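PDB 4QPV: uncharacterized protein from Staphylococcus aureus subsp. aureus Mu50, which is of unknown function and belongs to the DUF1672 family, with a unique fold built on a kinked-helix-beta-beta-beta repeat. Local coordinates for residues V28-A36 with I269-S277; H88-I96 with L121-R132. All blocks are in the same frame, centred on the assembly; numbering follows the deposited sequence. Where two conformers were deposited one is given.

Both contacts lie in one chain, and all four segments belong to the DUF1672 region. Interaction 1 joins two pieces of chain far apart in sequence, 28-36 and 269-277, on the surface, its centre about 15 Å from the centre of the chain. Interaction 2 packs strand 90-96 on helix 121-132 in the interior, its centre about 8 Å from the centre of the chain. It is nested inside the long loop of chain that interaction 1 closes. The two centres are 22 Å apart; their nearest atoms are about 8 Å apart and do not touch. Interaction 1 is mostly polar and uses backbone acceptors, whereas interaction 2 is mostly apolar packing.

Interaction 1 (V28-A36 with I269-S277); sequences VGQGFQPPA and INTKRPNYS
Arg273 reaches across to the backbone of Gln33 and holds one carbonyl oxygen with two nitrogens. Arg273 NE lies 2.9 Å from Gln33 O, and Arg273 NH2 lies 3.0 Å from the same Gln33 O. The grip is side-on. The oxygen sits at the edge of the guanidinium, in its plane. NH2 approaches in the carbonyl plane, while NE is tilted 33° from it. The Arg273 side chain starts out pointing away from 28-36. A bend at chi2 (-76°) helps bring the guanidinium back to it. Pro35 covers one face of this group, with its CD 3.4 Å above the plane and over the centre.

The other backbone group of Gln33 is also used. Gln33 N donates to Lys272 O over 3.1 Å, nearly straight at 175°, onto a lone pair. Beside this bond, Lys272 CA makes a CA-H...O contact of 3.4 Å with Gly31 O.

Two backbone N-H groups are satisfied within their own segment. Phe32 N bonds to Gly29 O in a type II turn. Arg273 N bonds to Asn270 OD1 in an Asx motif, which ties down the start of the arginine. Outside the two segments, the Tyr27 hydroxyl donates to Thr271 O, and Thr271 OG1 bonds to Pro19 O.

The apolar part is small. The Phe32 ring meets Pro274 at its edge, with CD1 3.5 Å from Pro274 CD. Pro34 CD lies over one face, toward the rim, and Phe82 also meets this ring.

The contact thus joins the loop between strand 21-23 and helix 38-46 to the chain that follows strand 268-270. Both backbone polar atoms of Gln33 are matched, so the loop is fixed there mainly through its main chain. The arginine charge probably polarises the Gln33 carbonyl.

Interaction 2 (H88-I96 with L121-R132); sequences HDIVFNASI and LVGTVLSGFEYR
Ile90, Arg132 and Phe92 bury the most surface in this contact. Ile90 lays its CD1 over one face of the Phe129 ring, 4.0 Å from the centroid and 13° off the normal. Its other branch, CG2, touches the ring at Phe129 CD1 (3.8 Å). The Ile90 CG1 branch leaves beside the backbone N (chi1 -65°), and this helps carry CD1 over the ring. Leu126 CD2 covers the opposite face.

Phe92 sits over the helix backbone. Val125 CA lies 4.0 Å from the centroid of the Phe92 ring, over its face, in a CH-pi contact. Phe92 CZ meets Val125 CG2 at 3.7 Å. Gly128 CA comes to the ring edge. With no side chain at Gly128, the strand can come close: Gly128 CA is 3.1 Å from Val91 O. That oxygen is buried and has no hydrogen-bond partner.

Arg132 runs extended along the loop before the strand. Its CB is 3.3 Å from Asp89 O. Arg132 NE forms a salt bridge with Asp199, NH2 bonds to Glu197 O and NH1 to Ile195 O.

This is a helix packed on an outermost strand of a three-stranded antiparallel sheet, with a glycine at the closest point. Strand 90-96 and helix 121-132 run roughly antiparallel, their directions 141° apart, and their axes approach to 6.0 Å. The strand pairs with 78-87. Helix 48-63 packs on Ala94, Ile96 and Leu121, and helix 184-190 on Val125 and Leu126.

Interaction 1 (V28-A36 with I269-S277)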
ATOM      1  N   VAL A  28      -1.588 -16.043   3.815  1.00 25.06           N
ATOM      2  CA  VAL A  28      -0.402 -15.349   4.322  1.00 24.70           C
ATOM      3  C   VAL A  28       0.632 -15.130   3.179  1.00 29.21           C
ATOM      4  O   VAL A  28       1.793 -14.829   3.449  1.00 29.59           O
ATOM      5  CB  VAL A  28       0.222 -16.044   5.579  1.00 27.99           C
ATOM      6  CG1 VAL A  28      -0.751 -16.003   6.766  1.00 27.75           C
ATOM      7  CG2 VAL A  28       0.696 -17.479   5.286  1.00 28.62           C
ATOM      8  N   GLY A  29       0.188 -15.234   1.923  1.00 26.01           N
ATOM      9  CA  GLY A  29       1.066 -15.030   0.771  1.00 25.70           C
ATOM     10  C   GLY A  29       1.602 -16.298   0.134  1.00 31.60           C
ATOM     11  O   GLY A  29       2.432 -16.223  -0.782  1.00 30.64           O
ATOM     12  N   GLN A  30       1.131 -17.485   0.591  1.00 28.43           N
ATOM     13  CA  GLN A  30       1.628 -18.748   0.013  1.00 29.03           C
ATOM     14  C   GLN A  30       1.165 -18.840  -1.457  1.00 32.16           C
ATOM     15  O   GLN A  30       0.023 -18.516  -1.769  1.00 31.23           O
ATOM     16  CB  GLN A  30       1.205 -19.989   0.847  1.00 30.44           C
ATOM     17  CG  GLN A  30      -0.299 -20.199   1.006  1.00 33.42           C
ATOM     18  CD  GLN A  30      -0.873 -19.517   2.238  1.00 43.14           C
ATOM     19  OE1 GLN A  30      -0.907 -18.290   2.354  1.00 31.75           O
ATOM     20  NE2 GLN A  30      -1.398 -20.308   3.160  1.00 35.45           N
ATOM     21  N   GLY A  31       2.099 -19.137  -2.346  1.00 29.67           N
ATOM     22  CA  GLY A  31       1.797 -19.218  -3.771  1.00 30.16           C
ATOM     23  C   GLY A  31       1.876 -17.901  -4.524  1.00 30.63           C
ATOM     24  O   GLY A  31       1.729 -17.896  -5.742  1.00 28.57           O
ATOM     25  N   PHE A  32       2.127 -16.765  -3.822  1.00 27.42           N
ATOM     26  CA  PHE A  32       2.239 -15.461  -4.486  1.00 25.41           C
ATOM     27  C   PHE A  32       3.345 -15.487  -5.517  1.00 29.12           C
ATOM     28  O   PHE A  32       4.496 -15.840  -5.207  1.00 28.76           O
ATOM     29  CB  PHE A  32       2.474 -14.315  -3.483  1.00 25.88           C
ATOM     30  CG  PHE A  32       2.757 -12.970  -4.133  1.00 26.34           C
ATOM     31  CD1 PHE A  32       1.798 -12.343  -4.919  1.00 28.29           C
ATOM     32  CD2 PHE A  32       3.985 -12.339  -3.958  1.00 26.84           C
ATOM     33  CE1 PHE A  32       2.047 -11.089  -5.495  1.00 29.57           C
ATOM     34  CE2 PHE A  32       4.238 -11.096  -4.530  1.00 28.88           C
ATOM     35  CZ  PHE A  32       3.273 -10.478  -5.312  1.00 27.76           C
ATOM     36  N   GLN A  33       2.995 -15.170  -6.765  1.00 26.31           N
ATOM     37  CA  GLN A  33       3.984 -15.180  -7.843  1.00 25.36           C
ATOM     38  C   GLN A  33       3.606 -14.246  -8.984  1.00 29.28           C
ATOM     39  O   GLN A  33       2.779 -14.625  -9.813  1.00 28.75           O
ATOM     40  CB  GLN A  33       4.177 -16.617  -8.411  1.00 28.13           C
ATOM     41  CG  GLN A  33       5.289 -16.765  -9.477  1.00 31.00           C
ATOM     42  CD  GLN A  33       6.606 -16.180  -9.003  1.00 37.04           C
ATOM     43  OE1 GLN A  33       7.029 -15.095  -9.420  1.00 32.32           O
ATOM     44  NE2 GLN A  33       7.222 -16.832  -8.048  1.00 28.25           N
ATOM     45  N   PRO A  34       4.262 -13.074  -9.113  1.00 26.87           N
ATOM     46  CA  PRO A  34       4.037 -12.237 -10.305  1.00 28.71           C
ATOM     47  C   PRO A  34       4.446 -12.975 -11.597  1.00 32.79           C
ATOM     48  O   PRO A  34       5.251 -13.920 -11.538  1.00 31.80           O
ATOM     49  CB  PRO A  34       4.942 -11.015 -10.044  1.00 29.63           C
ATOM     50  CG  PRO A  34       5.101 -10.972  -8.543  1.00 31.59           C
ATOM     51  CD  PRO A  34       5.247 -12.436  -8.210  1.00 28.20           C
ATOM     52  N   PRO A  35       3.898 -12.599 -12.786  1.00 32.06           N
ATOM     53  CA  PRO A  35       4.323 -13.273 -14.033  1.00 32.84           C
ATOM     54  C   PRO A  35       5.860 -13.302 -14.128  1.00 34.74           C
ATOM     55  O   PRO A  35       6.493 -12.256 -13.955  1.00 34.01           O
ATOM     56  CB  PRO A  35       3.684 -12.411 -15.122  1.00 35.53           C
ATOM     57  CG  PRO A  35       2.497 -11.781 -14.471  1.00 39.17           C
ATOM     58  CD  PRO A  35       2.937 -11.506 -13.062  1.00 33.85           C
ATOM     59  N   ALA A  36       6.453 -14.512 -14.291  1.00 31.46           N
ATOM     60  CA  ALA A  36       7.919 -14.684 -14.309  1.00 32.49           C
ATOM     61  C   ALA A  36       8.401 -16.013 -14.904  1.00 39.07           C
ATOM     62  O   ALA A  36       7.658 -16.996 -14.917  1.00 39.75           O
ATOM     63  CB  ALA A  36       8.443 -14.592 -12.873  1.00 31.51           C
ATOM     64  N   ILE A 269      -9.562 -15.033  -1.791  1.00 28.31           N
ATOM     65  CA  ILE A 269      -8.462 -14.276  -2.377  1.00 27.38           C
ATOM     66  C   ILE A 269      -7.694 -15.190  -3.320  1.00 32.05           C
ATOM     67  O   ILE A 269      -7.460 -16.361  -3.004  1.00 32.54           O
ATOM     68  CB  ILE A 269      -7.543 -13.595  -1.307  1.00 29.54           C
ATOM     69  CG1 ILE A 269      -6.540 -12.571  -1.949  1.00 28.62           C
ATOM     70  CG2 ILE A 269      -6.811 -14.610  -0.423  1.00 30.13           C
ATOM     71  CD1 ILE A 269      -7.187 -11.267  -2.555  1.00 34.98           C
ATOM     72  N   ASN A 270      -7.321 -14.658  -4.485  1.00 28.23           N
ATOM     73  CA  ASN A 270      -6.516 -15.399  -5.457  1.00 28.12           C
ATOM     74  C   ASN A 270      -5.094 -15.520  -4.883  1.00 28.05           C
ATOM     75  O   ASN A 270      -4.468 -14.500  -4.614  1.00 26.33           O
ATOM     76  CB  ASN A 270      -6.534 -14.655  -6.790  1.00 30.00           C
ATOM     77  CG  ASN A 270      -5.878 -15.416  -7.904  1.00 44.04           C
ATOM     78  OD1 ASN A 270      -4.663 -15.574  -7.952  1.00 34.02           O
ATOM     79  ND2 ASN A 270      -6.677 -15.882  -8.829  1.00 41.25           N
ATOM     80  N   THR A 271      -4.590 -16.739  -4.686  1.00 24.82           N
ATOM     81  CA  THR A 271      -3.288 -16.938  -4.022  1.00 24.84           C
ATOM     82  C   THR A 271      -2.079 -16.468  -4.846  1.00 28.99           C
ATOM     83  O   THR A 271      -1.146 -15.907  -4.272  1.00 28.00           O
ATOM     84  CB  THR A 271      -3.094 -18.400  -3.580  1.00 31.20           C
ATOM     85  OG1 THR A 271      -3.187 -19.260  -4.714  1.00 30.62           O
ATOM     86  CG2 THR A 271      -4.112 -18.830  -2.509  1.00 29.78           C
ATOM     87  N   LYS A 272      -2.093 -16.714  -6.162  1.00 26.68           N
ATOM     88  CA  LYS A 272      -0.983 -16.346  -7.043  0.50 26.42           C
ATOM     89  C   LYS A 272      -0.975 -14.840  -7.299  1.00 29.30           C
ATOM     90  O   LYS A 272       0.099 -14.238  -7.372  1.00 29.03           O
ATOM     91  CB  LYS A 272      -1.089 -17.126  -8.372  0.50 28.91           C
ATOM     92  CG  LYS A 272       0.138 -17.031  -9.270  0.50 32.61           C
ATOM     93  CD  LYS A 272      -0.113 -17.707 -10.620  0.50 36.49           C
ATOM     94  CE  LYS A 272       1.165 -17.892 -11.403  0.50 48.78           C
ATOM     95  NZ  LYS A 272       0.919 -18.506 -12.740  0.50 55.73           N
ATOM     96  N   ARG A 273      -2.165 -14.245  -7.445  1.00 27.07           N
ATOM     97  CA  ARG A 273      -2.365 -12.830  -7.753  1.00 26.07           C
ATOM     98  C   ARG A 273      -3.399 -12.228  -6.802  1.00 29.48           C
ATOM     99  O   ARG A 273      -4.536 -12.019  -7.212  1.00 28.43           O
ATOM    100  CB  ARG A 273      -2.848 -12.682  -9.220  1.00 26.93           C
ATOM    101  CG  ARG A 273      -1.947 -13.333 -10.263  1.00 29.67           C
ATOM    102  CD  ARG A 273      -0.692 -12.504 -10.515  1.00 34.17           C
ATOM    103  NE  ARG A 273       0.375 -13.380 -10.982  1.00 33.81           N
ATOM    104  CZ  ARG A 273       0.480 -13.836 -12.224  1.00 39.19           C
ATOM    105  NH1 ARG A 273      -0.371 -13.430 -13.164  1.00 31.51           N
ATOM    106  NH2 ARG A 273       1.466 -14.658 -12.552  1.00 35.49           N
ATOM    107  N   PRO A 274      -2.997 -11.901  -5.541  1.00 26.73           N
ATOM    108  CA  PRO A 274      -3.968 -11.406  -4.539  1.00 25.12           C
ATOM    109  C   PRO A 274      -4.350  -9.944  -4.727  1.00 31.41           C
ATOM    110  O   PRO A 274      -4.154  -9.115  -3.832  1.00 32.95           O
ATOM    111  CB  PRO A 274      -3.225 -11.631  -3.214  1.00 25.43           C
ATOM    112  CG  PRO A 274      -1.789 -11.443  -3.570  1.00 29.17           C
ATOM    113  CD  PRO A 274      -1.654 -12.082  -4.942  1.00 26.73           C
ATOM    114  N   ASN A 275      -4.935  -9.642  -5.882  1.00 28.18           N
ATOM    115  CA  ASN A 275      -5.312  -8.290  -6.284  1.00 27.58           C
ATOM    116  C   ASN A 275      -6.783  -8.001  -5.926  1.00 29.25           C
ATOM    117  O   ASN A 275      -7.704  -8.427  -6.631  1.00 29.87           O
ATOM    118  CB  ASN A 275      -5.062  -8.117  -7.806  1.00 27.94           C
ATOM    119  CG  ASN A 275      -5.249  -6.711  -8.312  1.00 41.07           C
ATOM    120  OD1 ASN A 275      -5.803  -5.844  -7.631  1.00 33.53           O
ATOM    121  ND2 ASN A 275      -4.764  -6.449  -9.519  1.00 38.42           N
ATOM    122  N   TYR A 276      -6.990  -7.226  -4.855  1.00 25.82           N
ATOM    123  CA  TYR A 276      -8.345  -6.877  -4.405  1.00 25.41           C
ATOM    124  C   TYR A 276      -9.135  -6.107  -5.476  1.00 31.38           C
ATOM    125  O   TYR A 276     -10.347  -6.280  -5.572  1.00 31.46           O
ATOM    126  CB  TYR A 276      -8.274  -6.048  -3.111  1.00 25.43           C
ATOM    127  CG  TYR A 276      -9.601  -5.954  -2.391  1.00 25.26           C
ATOM    128  CD1 TYR A 276      -9.977  -6.916  -1.457  1.00 26.48           C
ATOM    129  CD2 TYR A 276     -10.466  -4.885  -2.616  1.00 25.37           C
ATOM    130  CE1 TYR A 276     -11.208  -6.841  -0.795  1.00 25.56           C
ATOM    131  CE2 TYR A 276     -11.690  -4.792  -1.952  1.00 25.18           C
ATOM    132  CZ  TYR A 276     -12.059  -5.777  -1.052  1.00 27.72           C
ATOM    133  OH  TYR A 276     -13.261  -5.689  -0.409  1.00 29.65           O
ATOM    134  N   SER A 277      -8.460  -5.246  -6.274  1.00 30.73           N
ATOM    135  CA  SER A 277      -9.146  -4.420  -7.282  1.00 31.70           C
ATOM    136  C   SER A 277      -9.837  -5.248  -8.374  1.00 35.28           C
ATOM    137  O   SER A 277     -10.722  -4.707  -9.048  1.00 36.90           O
ATOM    138  CB  SER A 277      -8.180  -3.427  -7.917  1.00 36.95           C
ATOM    139  OG  SER A 277      -7.326  -4.070  -8.849  1.00 52.51           O
TER

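Interaction 2 (H88-I96 with L121-R132)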
ATOM      1  N   HIS A  88      10.728   7.684  10.453  1.00 31.01           N
ATOM      2  CA  HIS A  88      10.277   9.039  10.843  1.00 32.69           C
ATOM      3  C   HIS A  88       8.737   9.151  10.618  1.00 34.12           C
ATOM      4  O   HIS A  88       8.239  10.149  10.100  1.00 32.84           O
ATOM      5  CB  HIS A  88      11.055  10.135  10.079  1.00 34.88           C
ATOM      6  CG  HIS A  88      12.501  10.262  10.465  1.00 40.00           C
ATOM      7  ND1 HIS A  88      13.450   9.347  10.038  1.00 41.32           N
ATOM      8  CD2 HIS A  88      13.120  11.223  11.191  1.00 43.81           C
ATOM      9  CE1 HIS A  88      14.605   9.766  10.535  1.00 42.27           C
ATOM     10  NE2 HIS A  88      14.456  10.897  11.227  1.00 43.92           N
ATOM     11  N   ASP A  89       8.010   8.076  10.981  1.00 31.00           N
ATOM     12  CA  ASP A  89       6.557   7.887  10.853  1.00 30.54           C
ATOM     13  C   ASP A  89       6.066   7.892   9.399  1.00 32.59           C
ATOM     14  O   ASP A  89       4.858   7.968   9.179  1.00 31.53           O
ATOM     15  CB  ASP A  89       5.759   8.894  11.694  1.00 32.92           C
ATOM     16  CG  ASP A  89       5.725   8.540  13.167  1.00 43.56           C
ATOM     17  OD1 ASP A  89       5.860   7.337  13.495  1.00 39.61           O
ATOM     18  OD2 ASP A  89       5.541   9.461  13.995  1.00 46.53           O
ATOM     19  N   ILE A  90       6.995   7.794   8.407  1.00 29.17           N
ATOM     20  CA  ILE A  90       6.608   7.620   6.998  1.00 27.45           C
ATOM     21  C   ILE A  90       6.456   6.099   6.824  1.00 29.90           C
ATOM     22  O   ILE A  90       7.445   5.360   6.948  1.00 28.25           O
ATOM     23  CB  ILE A  90       7.623   8.275   6.011  1.00 29.82           C
ATOM     24  CG1 ILE A  90       7.632   9.835   6.214  1.00 31.07           C
ATOM     25  CG2 ILE A  90       7.334   7.866   4.542  1.00 26.75           C
ATOM     26  CD1 ILE A  90       8.856  10.478   5.782  1.00 36.69           C
ATOM     27  N   VAL A  91       5.220   5.637   6.594  1.00 24.59           N
ATOM     28  CA  VAL A  91       4.917   4.208   6.527  1.00 23.64           C
ATOM     29  C   VAL A  91       4.288   3.829   5.191  1.00 25.14           C
ATOM     30  O   VAL A  91       3.263   4.384   4.801  1.00 25.05           O
ATOM     31  CB  VAL A  91       4.005   3.758   7.709  1.00 26.41           C
ATOM     32  CG1 VAL A  91       3.720   2.244   7.661  1.00 24.41           C
ATOM     33  CG2 VAL A  91       4.596   4.177   9.069  1.00 27.66           C
ATOM     34  N   PHE A  92       4.901   2.854   4.496  1.00 23.39           N
ATOM     35  CA  PHE A  92       4.367   2.341   3.227  1.00 22.53           C
ATOM     36  C   PHE A  92       5.019   1.020   2.882  1.00 25.61           C
ATOM     37  O   PHE A  92       6.043   0.645   3.467  1.00 25.25           O
ATOM     38  CB  PHE A  92       4.590   3.346   2.046  1.00 23.62           C
ATOM     39  CG  PHE A  92       6.045   3.640   1.698  1.00 25.09           C
ATOM     40  CD1 PHE A  92       6.774   2.778   0.879  1.00 27.14           C
ATOM     41  CD2 PHE A  92       6.700   4.739   2.247  1.00 26.98           C
ATOM     42  CE1 PHE A  92       8.131   3.025   0.602  1.00 27.69           C
ATOM     43  CE2 PHE A  92       8.038   5.021   1.926  1.00 30.43           C
ATOM     44  CZ  PHE A  92       8.745   4.162   1.103  1.00 28.37           C
ATOM     45  N   ASN A  93       4.395   0.347   1.918  1.00 23.00           N
ATOM     46  CA  ASN A  93       4.924  -0.845   1.262  0.50 21.95           C
ATOM     47  C   ASN A  93       5.037  -0.521  -0.204  1.00 24.62           C
ATOM     48  O   ASN A  93       4.173   0.172  -0.753  1.00 23.30           O
ATOM     49  CB  ASN A  93       4.077  -2.078   1.503  0.50 24.46           C
ATOM     50  CG  ASN A  93       4.336  -2.669   2.858  0.50 34.68           C
ATOM     51  OD1 ASN A  93       4.053  -2.051   3.892  0.50 27.92           O
ATOM     52  ND2 ASN A  93       4.930  -3.848   2.884  0.50 25.14           N
ATOM     53  N   ALA A  94       6.122  -0.965  -0.829  1.00 21.78           N
ATOM     54  CA  ALA A  94       6.364  -0.685  -2.239  1.00 22.53           C
ATOM     55  C   ALA A  94       7.169  -1.810  -2.821  1.00 24.93           C
ATOM     56  O   ALA A  94       7.608  -2.689  -2.077  1.00 22.41           O
ATOM     57  CB  ALA A  94       7.137   0.638  -2.362  1.00 24.41           C
ATOM     58  N   SER A  95       7.364  -1.802  -4.144  1.00 24.09           N
ATOM     59  CA  SER A  95       8.223  -2.798  -4.786  1.00 23.81           C
ATOM     60  C   SER A  95       8.979  -2.170  -5.925  1.00 28.57           C
ATOM     61  O   SER A  95       8.540  -1.166  -6.514  1.00 29.05           O
ATOM     62  CB  SER A  95       7.436  -4.024  -5.248  1.00 26.01           C
ATOM     63  OG  SER A  95       6.726  -3.764  -6.449  1.00 27.73           O
ATOM     64  N   ILE A  96      10.132  -2.768  -6.241  1.00 24.61           N
ATOM     65  CA  ILE A  96      10.989  -2.294  -7.314  0.50 24.79           C
ATOM     66  C   ILE A  96      11.457  -3.487  -8.150  1.00 28.55           C
ATOM     67  O   ILE A  96      11.961  -4.449  -7.559  1.00 27.43           O
ATOM     68  CB  ILE A  96      12.187  -1.445  -6.768  0.50 27.89           C
ATOM     69  CG1 ILE A  96      13.075  -0.878  -7.896  0.50 29.14           C
ATOM     70  CG2 ILE A  96      13.027  -2.179  -5.707  0.50 27.65           C
ATOM     71  CD1 ILE A  96      12.464   0.263  -8.705  0.50 34.29           C
ATOM     72  N   LEU A 121       6.007   5.229  -8.541  1.00 30.72           N
ATOM     73  CA  LEU A 121       6.735   4.859  -7.331  1.00 28.36           C
ATOM     74  C   LEU A 121       6.817   6.043  -6.383  1.00 31.42           C
ATOM     75  O   LEU A 121       6.619   5.868  -5.187  1.00 30.01           O
ATOM     76  CB  LEU A 121       8.149   4.343  -7.684  1.00 28.05           C
ATOM     77  CG  LEU A 121       8.944   3.813  -6.502  1.00 30.89           C
ATOM     78  CD1 LEU A 121       8.235   2.589  -5.845  1.00 31.16           C
ATOM     79  CD2 LEU A 121      10.343   3.468  -6.932  1.00 31.69           C
ATOM     80  N   VAL A 122       7.078   7.250  -6.914  1.00 30.64           N
ATOM     81  CA  VAL A 122       7.076   8.464  -6.089  1.00 31.16           C
ATOM     82  C   VAL A 122       5.708   8.577  -5.358  1.00 33.27           C
ATOM     83  O   VAL A 122       5.695   8.801  -4.151  1.00 31.70           O
ATOM     84  CB  VAL A 122       7.418   9.739  -6.898  1.00 34.96           C
ATOM     85  CG1 VAL A 122       7.083  11.002  -6.114  1.00 35.33           C
ATOM     86  CG2 VAL A 122       8.899   9.742  -7.294  1.00 34.88           C
ATOM     87  N   GLY A 123       4.601   8.383  -6.087  1.00 31.63           N
ATOM     88  CA  GLY A 123       3.250   8.434  -5.515  1.00 31.11           C
ATOM     89  C   GLY A 123       3.040   7.398  -4.424  1.00 32.87           C
ATOM     90  O   GLY A 123       2.418   7.683  -3.400  1.00 30.93           O
ATOM     91  N   THR A 124       3.613   6.199  -4.612  1.00 28.89           N
ATOM     92  CA  THR A 124       3.558   5.104  -3.640  1.00 27.17           C
ATOM     93  C   THR A 124       4.302   5.522  -2.346  1.00 30.17           C
ATOM     94  O   THR A 124       3.798   5.320  -1.249  1.00 29.66           O
ATOM     95  CB  THR A 124       4.129   3.841  -4.298  1.00 32.71           C
ATOM     96  OG1 THR A 124       3.165   3.379  -5.244  1.00 36.57           O
ATOM     97  CG2 THR A 124       4.436   2.748  -3.308  1.00 29.06           C
ATOM     98  N   VAL A 125       5.489   6.112  -2.487  1.00 26.11           N
ATOM     99  CA  VAL A 125       6.266   6.570  -1.345  1.00 24.83           C
ATOM    100  C   VAL A 125       5.516   7.717  -0.658  1.00 27.82           C
ATOM    101  O   VAL A 125       5.418   7.729   0.563  1.00 26.02           O
ATOM    102  CB  VAL A 125       7.671   6.987  -1.818  1.00 28.28           C
ATOM    103  CG1 VAL A 125       8.414   7.789  -0.751  1.00 28.66           C
ATOM    104  CG2 VAL A 125       8.472   5.756  -2.251  1.00 26.73           C
ATOM    105  N   LEU A 126       4.941   8.640  -1.449  1.00 27.71           N
ATOM    106  CA  LEU A 126       4.212   9.799  -0.930  1.00 28.12           C
ATOM    107  C   LEU A 126       2.945   9.400  -0.143  1.00 30.12           C
ATOM    108  O   LEU A 126       2.521  10.161   0.721  1.00 29.41           O
ATOM    109  CB  LEU A 126       3.900  10.817  -2.023  1.00 29.13           C
ATOM    110  CG  LEU A 126       5.138  11.581  -2.531  1.00 32.42           C
ATOM    111  CD1 LEU A 126       4.749  12.570  -3.598  1.00 34.02           C
ATOM    112  CD2 LEU A 126       5.908  12.247  -1.392  1.00 33.35           C
ATOM    113  N   SER A 127       2.377   8.200  -0.388  1.00 27.45           N
ATOM    114  CA  SER A 127       1.258   7.687   0.409  0.50 25.94           C
ATOM    115  C   SER A 127       1.705   7.599   1.882  1.00 28.34           C
ATOM    116  O   SER A 127       0.926   7.863   2.797  1.00 26.74           O
ATOM    117  CB  SER A 127       0.809   6.327  -0.121  0.50 26.36           C
ATOM    118  OG  SER A 127      -0.087   5.675   0.765  0.50 25.48           O
ATOM    119  N   GLY A 128       2.988   7.255   2.080  1.00 25.70           N
ATOM    120  CA  GLY A 128       3.598   7.146   3.403  1.00 25.22           C
ATOM    121  C   GLY A 128       3.710   8.513   4.076  1.00 29.65           C
ATOM    122  O   GLY A 128       3.576   8.630   5.294  1.00 27.29           O
ATOM    123  N   PHE A 129       3.929   9.570   3.271  1.00 27.97           N
ATOM    124  CA  PHE A 129       3.988  10.952   3.764  1.00 28.31           C
ATOM    125  C   PHE A 129       2.582  11.417   4.155  1.00 31.96           C
ATOM    126  O   PHE A 129       2.411  12.088   5.177  1.00 30.21           O
ATOM    127  CB  PHE A 129       4.576  11.883   2.689  1.00 29.75           C
ATOM    128  CG  PHE A 129       6.078  11.862   2.517  1.00 29.31           C
ATOM    129  CD1 PHE A 129       6.730  10.716   2.065  1.00 29.17           C
ATOM    130  CD2 PHE A 129       6.831  13.009   2.739  1.00 31.86           C
ATOM    131  CE1 PHE A 129       8.123  10.712   1.874  1.00 29.54           C
ATOM    132  CE2 PHE A 129       8.220  13.006   2.557  1.00 34.25           C
ATOM    133  CZ  PHE A 129       8.852  11.863   2.107  1.00 31.43           C
ATOM    134  N   GLU A 130       1.574  11.008   3.355  1.00 29.80           N
ATOM    135  CA  GLU A 130       0.167  11.305   3.615  1.00 29.36           C
ATOM    136  C   GLU A 130      -0.277  10.618   4.895  1.00 31.94           C
ATOM    137  O   GLU A 130      -0.992  11.227   5.691  1.00 30.24           O
ATOM    138  CB  GLU A 130      -0.737  10.911   2.434  1.00 29.27           C
ATOM    139  CG  GLU A 130      -0.587  11.805   1.207  1.00 35.22           C
ATOM    140  CD  GLU A 130      -0.950  13.281   1.325  1.00 47.93           C
ATOM    141  OE1 GLU A 130      -1.428  13.715   2.398  1.00 36.26           O
ATOM    142  OE2 GLU A 130      -0.794  13.997   0.310  1.00 39.58           O
ATOM    143  N   TYR A 131       0.221   9.380   5.133  1.00 28.87           N
ATOM    144  CA  TYR A 131      -0.071   8.672   6.376  1.00 27.89           C
ATOM    145  C   TYR A 131       0.437   9.478   7.561  1.00 31.09           C
ATOM    146  O   TYR A 131      -0.335   9.745   8.479  1.00 30.54           O
ATOM    147  CB  TYR A 131       0.537   7.267   6.385  1.00 27.49           C
ATOM    148  CG  TYR A 131       0.452   6.626   7.757  1.00 27.34           C
ATOM    149  CD1 TYR A 131      -0.775   6.210   8.281  1.00 28.14           C
ATOM    150  CD2 TYR A 131       1.581   6.521   8.571  1.00 28.17           C
ATOM    151  CE1 TYR A 131      -0.864   5.646   9.557  1.00 27.46           C
ATOM    152  CE2 TYR A 131       1.503   5.955   9.844  1.00 28.53           C
ATOM    153  CZ  TYR A 131       0.280   5.513  10.328  1.00 29.59           C
ATOM    154  OH  TYR A 131       0.214   4.946  11.573  1.00 28.75           O
ATOM    155  N   ARG A 132       1.722   9.864   7.542  1.00 27.76           N
ATOM    156  CA  ARG A 132       2.301  10.660   8.626  1.00 29.16           C
ATOM    157  C   ARG A 132       1.521  11.961   8.848  1.00 33.79           C
ATOM    158  O   ARG A 132       1.186  12.272   9.991  1.00 33.45           O
ATOM    159  CB  ARG A 132       3.777  10.964   8.348  1.00 27.95           C
ATOM    160  CG  ARG A 132       4.406  11.787   9.460  1.00 31.83           C
ATOM    161  CD  ARG A 132       5.854  12.074   9.174  1.00 33.35           C
ATOM    162  NE  ARG A 132       6.407  12.914  10.230  1.00 35.44           N
ATOM    163  CZ  ARG A 132       7.634  13.423  10.222  1.00 50.82           C
ATOM    164  NH1 ARG A 132       8.460  13.172   9.212  1.00 40.74           N
ATOM    165  NH2 ARG A 132       8.044  14.195  11.219  1.00 49.55           N
TER